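Side-chain contacts in prolyl-tRNA synthetase (Giardia lamblia ATCC 50803, PDB 3IAL), which probably joins L-proline to tRNA(Pro) at the cost of ATP, and here holds prolyl-adenylate, the activated form of the amino acid: residues Arg427-Glu430 with Lys431-Phe435; Asp189-Lys192 with Val193-Thr196; Lys353-Tyr356 with Tyr357-Gly361. All coordinates share one frame; numbering follows the deposited sequence.

Interaction 1. Residues Arg427-Glu430 with Lys431-Phe435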
# COMPACT_ATOMS: atom_id res chain seq x y z
N ARG B 427 9.27 -8.52 -27.04
CA ARG B 427 10.70 -8.76 -27.25
C ARG B 427 11.43 -9.11 -25.94
O ARG B 427 12.25 -10.02 -25.91
CB ARG B 427 11.40 -7.58 -27.93
CG ARG B 427 10.97 -7.33 -29.37
CD ARG B 427 11.80 -6.25 -30.05
NE ARG B 427 11.80 -4.97 -29.34
CZ ARG B 427 10.93 -3.98 -29.52
NH1 ARG B 427 9.93 -4.09 -30.39
NH2 ARG B 427 11.05 -2.87 -28.81
N LEU B 428 11.12 -8.38 -24.86
CA LEU B 428 11.71 -8.70 -23.55
C LEU B 428 11.36 -10.13 -23.12
O LEU B 428 12.22 -10.89 -22.66
CB LEU B 428 11.24 -7.71 -22.47
CG LEU B 428 11.65 -6.24 -22.55
CD1 LEU B 428 11.13 -5.50 -21.31
CD2 LEU B 428 13.15 -6.04 -22.69
N LYS B 429 10.09 -10.49 -23.30
CA LYS B 429 9.55 -11.80 -22.93
C LYS B 429 10.24 -12.93 -23.69
O LYS B 429 10.70 -13.91 -23.08
CB LYS B 429 8.05 -11.84 -23.24
CG LYS B 429 7.24 -12.87 -22.50
CD LYS B 429 5.75 -12.66 -22.79
CE LYS B 429 4.89 -13.76 -22.21
NZ LYS B 429 5.11 -15.07 -22.90
N GLU B 430 10.32 -12.79 -25.01
CA GLU B 430 10.96 -13.78 -25.86
C GLU B 430 12.43 -13.98 -25.47
O GLU B 430 12.93 -15.10 -25.44
CB GLU B 430 10.85 -13.36 -27.34
CG GLU B 430 11.38 -14.38 -28.35
CD GLU B 430 10.65 -15.72 -28.29
OE1 GLU B 430 9.41 -15.73 -28.45
OE2 GLU B 430 11.31 -16.76 -28.09
N LYS B 431 13.12 -12.88 -25.19
CA LYS B 431 14.53 -12.93 -24.82
C LYS B 431 14.71 -13.55 -23.41
O LYS B 431 15.62 -14.35 -23.20
CB LYS B 431 15.14 -11.52 -24.91
CG LYS B 431 16.67 -11.46 -24.81
CD LYS B 431 17.17 -10.07 -25.23
CE LYS B 431 18.62 -9.80 -24.79
NZ LYS B 431 18.71 -9.29 -23.38
N ALA B 432 13.83 -13.21 -22.48
CA ALA B 432 13.87 -13.78 -21.12
C ALA B 432 13.54 -15.28 -21.10
O ALA B 432 14.19 -16.04 -20.39
CB ALA B 432 12.92 -13.03 -20.19
N PHE B 433 12.53 -15.68 -21.86
CA PHE B 433 12.13 -17.09 -21.92
C PHE B 433 13.22 -17.92 -22.60
O PHE B 433 13.49 -19.05 -22.20
CB PHE B 433 10.81 -17.25 -22.67
CG PHE B 433 9.58 -16.98 -21.82
CD1 PHE B 433 9.57 -15.95 -20.88
CD2 PHE B 433 8.43 -17.72 -22.00
CE1 PHE B 433 8.44 -15.69 -20.12
CE2 PHE B 433 7.29 -17.47 -21.25
CZ PHE B 433 7.30 -16.45 -20.30
N ALA B 434 13.83 -17.36 -23.64
CA ALA B 434 14.93 -18.04 -24.32
C ALA B 434 16.07 -18.24 -23.33
O ALA B 434 16.66 -19.32 -23.29
CB ALA B 434 15.41 -17.25 -25.55
N PHE B 435 16.35 -17.22 -22.52
CA PHE B 435 17.40 -17.32 -21.51
C PHE B 435 17.13 -18.43 -20.50
O PHE B 435 18.03 -19.21 -20.19
CB PHE B 435 17.59 -16.01 -20.76
CG PHE B 435 18.56 -16.12 -19.63
CD1 PHE B 435 19.92 -16.26 -19.89
CD2 PHE B 435 18.13 -16.13 -18.32
CE1 PHE B 435 20.84 -16.39 -18.84
CE2 PHE B 435 19.04 -16.25 -17.28
CZ PHE B 435 20.39 -16.37 -17.54
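K429 and F433 meet one turn apart on an unbroken alpha-helix, where four consecutive i to i+4 backbone bonds link R427, L428, K429 and E430 to K431, A432, F433 and A434. The bond from F433 N to K429 O is 2.8 Å long, with an N-H...O angle of 163°. The side chains of the same two residues make the main lateral contact. K429 CG lies over one face of the F433 ring, 4.3 Å from the ring centroid and 25° off the ring normal. This is a CH-pi contact.

The lysine chain then runs past the far end of the ring. Its CE lies 4.1 Å from F433 CZ, and its NZ lies 3.6 Å from F433 CE2. Two torsions explain this course. CG of K429 is anti to the backbone N (chi1 -159°), beside the carbonyl carbon, and the chain runs outward alongside the F433 ring. The bend at its last torsion then turns the amino group back to the ring. The F433 ring leans back over the preceding turn. Its CD1 comes to 3.2 Å from K429 O, and the ring therefore packs against both the backbone and the side chain of K429.

On another side of the helix, A432 CB sits 3.3 Å from L428 O. E430 and K431 are solvent-exposed, and each gives the contact mainly its first side-chain atoms.

R427 sends its guanidinium away from this turn to a salt bridge between its NE and D384. L428 and A432 pack on helix 276-285 through H285, and A432 also touches I284. K429 and F433 reach C203 and K205, in the loop between helix 180-201 and strand 207-211.

Interaction 2. Residues Asp189-Lys192 with Val193-Thr196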
# COMPACT_ATOMS: atom_id res chain seq x y z
N ASP B 189 -4.99 -21.34 -8.16
CA ASP B 189 -5.36 -19.92 -8.16
C ASP B 189 -4.15 -19.04 -7.86
O ASP B 189 -3.95 -18.01 -8.50
CB ASP B 189 -6.49 -19.62 -7.16
CG ASP B 189 -7.85 -20.05 -7.67
OD1 ASP B 189 -7.94 -20.52 -8.83
OD2 ASP B 189 -8.83 -19.92 -6.92
N TYR B 190 -3.34 -19.45 -6.89
CA TYR B 190 -2.11 -18.72 -6.56
C TYR B 190 -1.18 -18.71 -7.78
O TYR B 190 -0.65 -17.66 -8.14
CB TYR B 190 -1.37 -19.35 -5.38
CG TYR B 190 -2.03 -19.31 -4.01
CD1 TYR B 190 -2.73 -18.20 -3.55
CD2 TYR B 190 -1.88 -20.38 -3.14
CE1 TYR B 190 -3.30 -18.19 -2.26
CE2 TYR B 190 -2.43 -20.37 -1.88
CZ TYR B 190 -3.14 -19.29 -1.44
OH TYR B 190 -3.66 -19.33 -0.16
N TRP B 191 -0.99 -19.87 -8.41
CA TRP B 191 -0.13 -19.97 -9.60
C TRP B 191 -0.63 -19.12 -10.76
O TRP B 191 0.19 -18.56 -11.50
CB TRP B 191 0.07 -21.43 -10.03
CG TRP B 191 1.13 -22.09 -9.21
CD1 TRP B 191 0.96 -23.07 -8.28
CD2 TRP B 191 2.52 -21.79 -9.22
NE1 TRP B 191 2.16 -23.41 -7.72
CE2 TRP B 191 3.14 -22.63 -8.28
CE3 TRP B 191 3.31 -20.88 -9.94
CZ2 TRP B 191 4.51 -22.60 -8.04
CZ3 TRP B 191 4.67 -20.84 -9.70
CH2 TRP B 191 5.26 -21.71 -8.75
N LYS B 192 -1.94 -19.01 -10.93
CA LYS B 192 -2.48 -18.10 -11.95
C LYS B 192 -1.99 -16.66 -11.74
O LYS B 192 -1.65 -15.97 -12.69
CB LYS B 192 -4.01 -18.11 -11.97
CG LYS B 192 -4.63 -18.96 -13.07
CD LYS B 192 -4.62 -20.43 -12.73
CE LYS B 192 -5.61 -21.21 -13.59
NZ LYS B 192 -7.01 -20.87 -13.21
N VAL B 193 -1.96 -16.22 -10.49
CA VAL B 193 -1.54 -14.85 -10.19
C VAL B 193 -0.04 -14.65 -10.40
O VAL B 193 0.38 -13.62 -10.91
CB VAL B 193 -1.95 -14.44 -8.76
CG1 VAL B 193 -1.43 -13.05 -8.43
CG2 VAL B 193 -3.47 -14.47 -8.65
N ILE B 194 0.76 -15.65 -10.03
CA ILE B 194 2.19 -15.63 -10.29
C ILE B 194 2.49 -15.52 -11.79
O ILE B 194 3.33 -14.71 -12.19
CB ILE B 194 2.90 -16.87 -9.68
CG1 ILE B 194 2.78 -16.88 -8.15
CG2 ILE B 194 4.38 -16.93 -10.08
CD1 ILE B 194 3.05 -15.55 -7.49
N ASP B 195 1.81 -16.31 -12.62
CA ASP B 195 2.05 -16.25 -14.08
C ASP B 195 1.69 -14.89 -14.67
O ASP B 195 2.41 -14.36 -15.50
CB ASP B 195 1.28 -17.35 -14.81
CG ASP B 195 1.96 -17.78 -16.09
OD1 ASP B 195 3.07 -18.34 -16.00
OD2 ASP B 195 1.40 -17.55 -17.17
N THR B 196 0.57 -14.32 -14.22
CA THR B 196 0.20 -12.97 -14.61
C THR B 196 1.27 -11.94 -14.23
O THR B 196 1.62 -11.07 -15.03
CB THR B 196 -1.13 -12.53 -13.95
OG1 THR B 196 -2.17 -13.43 -14.34
CG2 THR B 196 -1.49 -11.11 -14.37
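W191 and I194 make the closest apolar side-chain contact, with the methyl CG2 of I194 3.9 Å from W191 CZ3. The methyl approaches the benzo part of the indole obliquely. I194 CB is also near the ring, 4.0 Å from W191 CE3. I194 CG2 is anti to the backbone N and meets the indole, while CG1 lies beside the backbone N and comes to 3.5 Å from Y190 O.

V193 spreads its CG2 back over the previous turn, 3.6 Å from D189 O. T196 has its OG1 beside the backbone N (chi1 -59°), which brings it within 3.1 Å of K192 O. That carbonyl accepts the bond from T196 N, at 166°.

The backbone beneath is helical. I194 N bonds to Y190 O in the carbonyl plane, and D195 N bonds to W191 O. V193 N is shared between two weak bonds, to D189 O and to Y190 O.

The next shell fixes the large rings. W191 NE1 bonds to E224, and K208 makes a cation-pi contact with the indole. Y190 points into the core, where its OH is hydrogen-bonded to T269 and its ring packs on A173, C175 and A271. V193 and T196 lie against E68 of helix 52-71.

Helix 180-201 thus packs on antiparallel strands 167-177, 235-245 and 263-274 of the class II synthetase core. Such an antiparallel sheet carries the active site in this class. The Y190 side chain is about 8 Å from the bound prolyl-adenylate, close to the site.

Interaction 3. Residues Lys353-Tyr356 with Tyr357-Gly361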
# COMPACT_ATOMS: atom_id res chain seq x y z
N LYS B 353 21.68 13.16 -21.60
CA LYS B 353 20.27 12.82 -21.39
C LYS B 353 20.01 11.35 -21.67
O LYS B 353 19.37 10.67 -20.88
CB LYS B 353 19.34 13.66 -22.25
CG LYS B 353 19.11 15.06 -21.75
CD LYS B 353 18.09 15.77 -22.62
CE LYS B 353 18.14 17.28 -22.41
NZ LYS B 353 17.26 18.01 -23.37
N LEU B 354 20.51 10.87 -22.81
CA LEU B 354 20.32 9.50 -23.24
C LEU B 354 20.94 8.52 -22.26
O LEU B 354 20.30 7.55 -21.88
CB LEU B 354 20.90 9.27 -24.65
CG LEU B 354 20.17 9.97 -25.80
CD1 LEU B 354 20.62 9.40 -27.15
CD2 LEU B 354 18.67 9.85 -25.64
N TYR B 355 22.19 8.77 -21.86
CA TYR B 355 22.84 7.99 -20.82
C TYR B 355 21.92 7.77 -19.63
O TYR B 355 21.75 6.64 -19.17
CB TYR B 355 24.13 8.68 -20.34
CG TYR B 355 24.65 8.11 -19.04
CD1 TYR B 355 25.33 6.88 -19.02
CD2 TYR B 355 24.46 8.77 -17.83
CE1 TYR B 355 25.81 6.34 -17.84
CE2 TYR B 355 24.94 8.24 -16.62
CZ TYR B 355 25.61 7.02 -16.64
OH TYR B 355 26.09 6.47 -15.47
N TYR B 356 21.35 8.87 -19.13
CA TYR B 356 20.54 8.87 -17.92
C TYR B 356 19.25 8.07 -18.09
O TYR B 356 18.94 7.21 -17.27
CB TYR B 356 20.23 10.30 -17.47
CG TYR B 356 19.32 10.42 -16.27
CD1 TYR B 356 19.82 10.28 -14.97
CD2 TYR B 356 17.96 10.66 -16.42
CE1 TYR B 356 18.99 10.39 -13.86
CE2 TYR B 356 17.11 10.77 -15.31
CZ TYR B 356 17.64 10.63 -14.03
OH TYR B 356 16.82 10.74 -12.93
N TYR B 357 18.49 8.36 -19.15
CA TYR B 357 17.22 7.68 -19.38
C TYR B 357 17.39 6.21 -19.72
O TYR B 357 16.55 5.38 -19.36
CB TYR B 357 16.36 8.43 -20.42
CG TYR B 357 15.93 9.78 -19.88
CD1 TYR B 357 15.18 9.86 -18.71
CD2 TYR B 357 16.31 10.96 -20.50
CE1 TYR B 357 14.79 11.08 -18.19
CE2 TYR B 357 15.93 12.20 -19.97
CZ TYR B 357 15.17 12.25 -18.81
OH TYR B 357 14.78 13.45 -18.26
N GLU B 358 18.50 5.86 -20.38
CA GLU B 358 18.80 4.46 -20.62
C GLU B 358 19.24 3.76 -19.33
O GLU B 358 18.82 2.63 -19.07
CB GLU B 358 19.81 4.30 -21.75
CG GLU B 358 19.21 4.75 -23.10
CD GLU B 358 19.93 4.19 -24.32
OE1 GLU B 358 21.06 3.67 -24.18
OE2 GLU B 358 19.34 4.28 -25.42
N LEU B 359 20.05 4.43 -18.53
CA LEU B 359 20.42 3.94 -17.19
C LEU B 359 19.18 3.61 -16.36
O LEU B 359 19.13 2.59 -15.69
CB LEU B 359 21.27 4.99 -16.45
CG LEU B 359 21.75 4.66 -15.04
CD1 LEU B 359 22.85 3.62 -15.10
CD2 LEU B 359 22.22 5.92 -14.34
N LYS B 360 18.17 4.48 -16.44
CA LYS B 360 16.94 4.34 -15.65
C LYS B 360 15.91 3.43 -16.33
O LYS B 360 14.82 3.22 -15.79
CB LYS B 360 16.32 5.71 -15.39
CG LYS B 360 17.24 6.70 -14.71
CD LYS B 360 17.36 6.46 -13.22
CE LYS B 360 16.32 7.23 -12.41
NZ LYS B 360 16.63 7.17 -10.93
N GLY B 361 16.23 2.93 -17.51
CA GLY B 361 15.43 1.95 -18.21
C GLY B 361 14.08 2.40 -18.73
O GLY B 361 13.16 1.58 -18.86
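Y356 touches both Y357 and K360, and its side chain can be followed outward from the helix. CB lies 3.1 Å from Y357 N, a closeness set by the chain itself. CG is anti to the backbone N (chi1 176°), which carries the ring outward and forward, with an edge to Y357 and a face to K360. CD2 and CE2 form the edge turned to Y357. CD2 stands above one face of the Y357 ring, offset toward its rim, 3.7 Å from Y357 CE1. The pair is T-shaped, with centroids 5.1 Å apart and planes at 79°. One face of the Y356 ring receives K360 CG, which sits over the ring centre 4.0 Å from the centroid. This is a CH-pi contact only 11° off the normal. At the tip, Y356 OH is 3.6 Å from K360 CE.

The K360 chain folds at its second and third torsions and continues along the tyrosine. Its NZ is hydrogen-bonded to the backbone O of A35, and it makes a cation-pi contact with Y53.

These are the closing turns of helix 350-359 in the anticodon-binding domain. The helix ends in a Schellman motif. G361 has a positive phi, and its N bonds to E358 O. K360 N still bonds to Y356 O.

Y357 leans the other way along the helix. Its CD2 comes to 3.1 Å from K353 O, which also accepts the bond from Y357 N. Its OH is hydrogen-bonded to D343, and the ring touches V303 of strand 302-307. Y355 runs alongside L359, with its CZ 4.2 Å from L359 CD2. The OH of Y355 is hydrogen-bonded to the backbone N of F15, and L359 packs on I31 and A34 of helix 24-34.

Overall arrangement
The three contacts are separate turns of three helices. Along the chain, interaction 2 comes first, then interaction 3, then interaction 1. Interaction 2 lies in the class II core, on helix 180-201. Interaction 3 lies in the anticodon-binding domain, on helix 350-359. Their centres are about 32 Å apart. Interaction 1, on helix 416-438, has its centre about 19 Å from that of interaction 2 and about 22 Å from that of interaction 3. It touches neither. Its residues reach helix 276-285 of the core and D384 of the anticodon-binding domain. The helix of interaction 1 thus touches both the catalytic core and the domain that probably reads the anticodon.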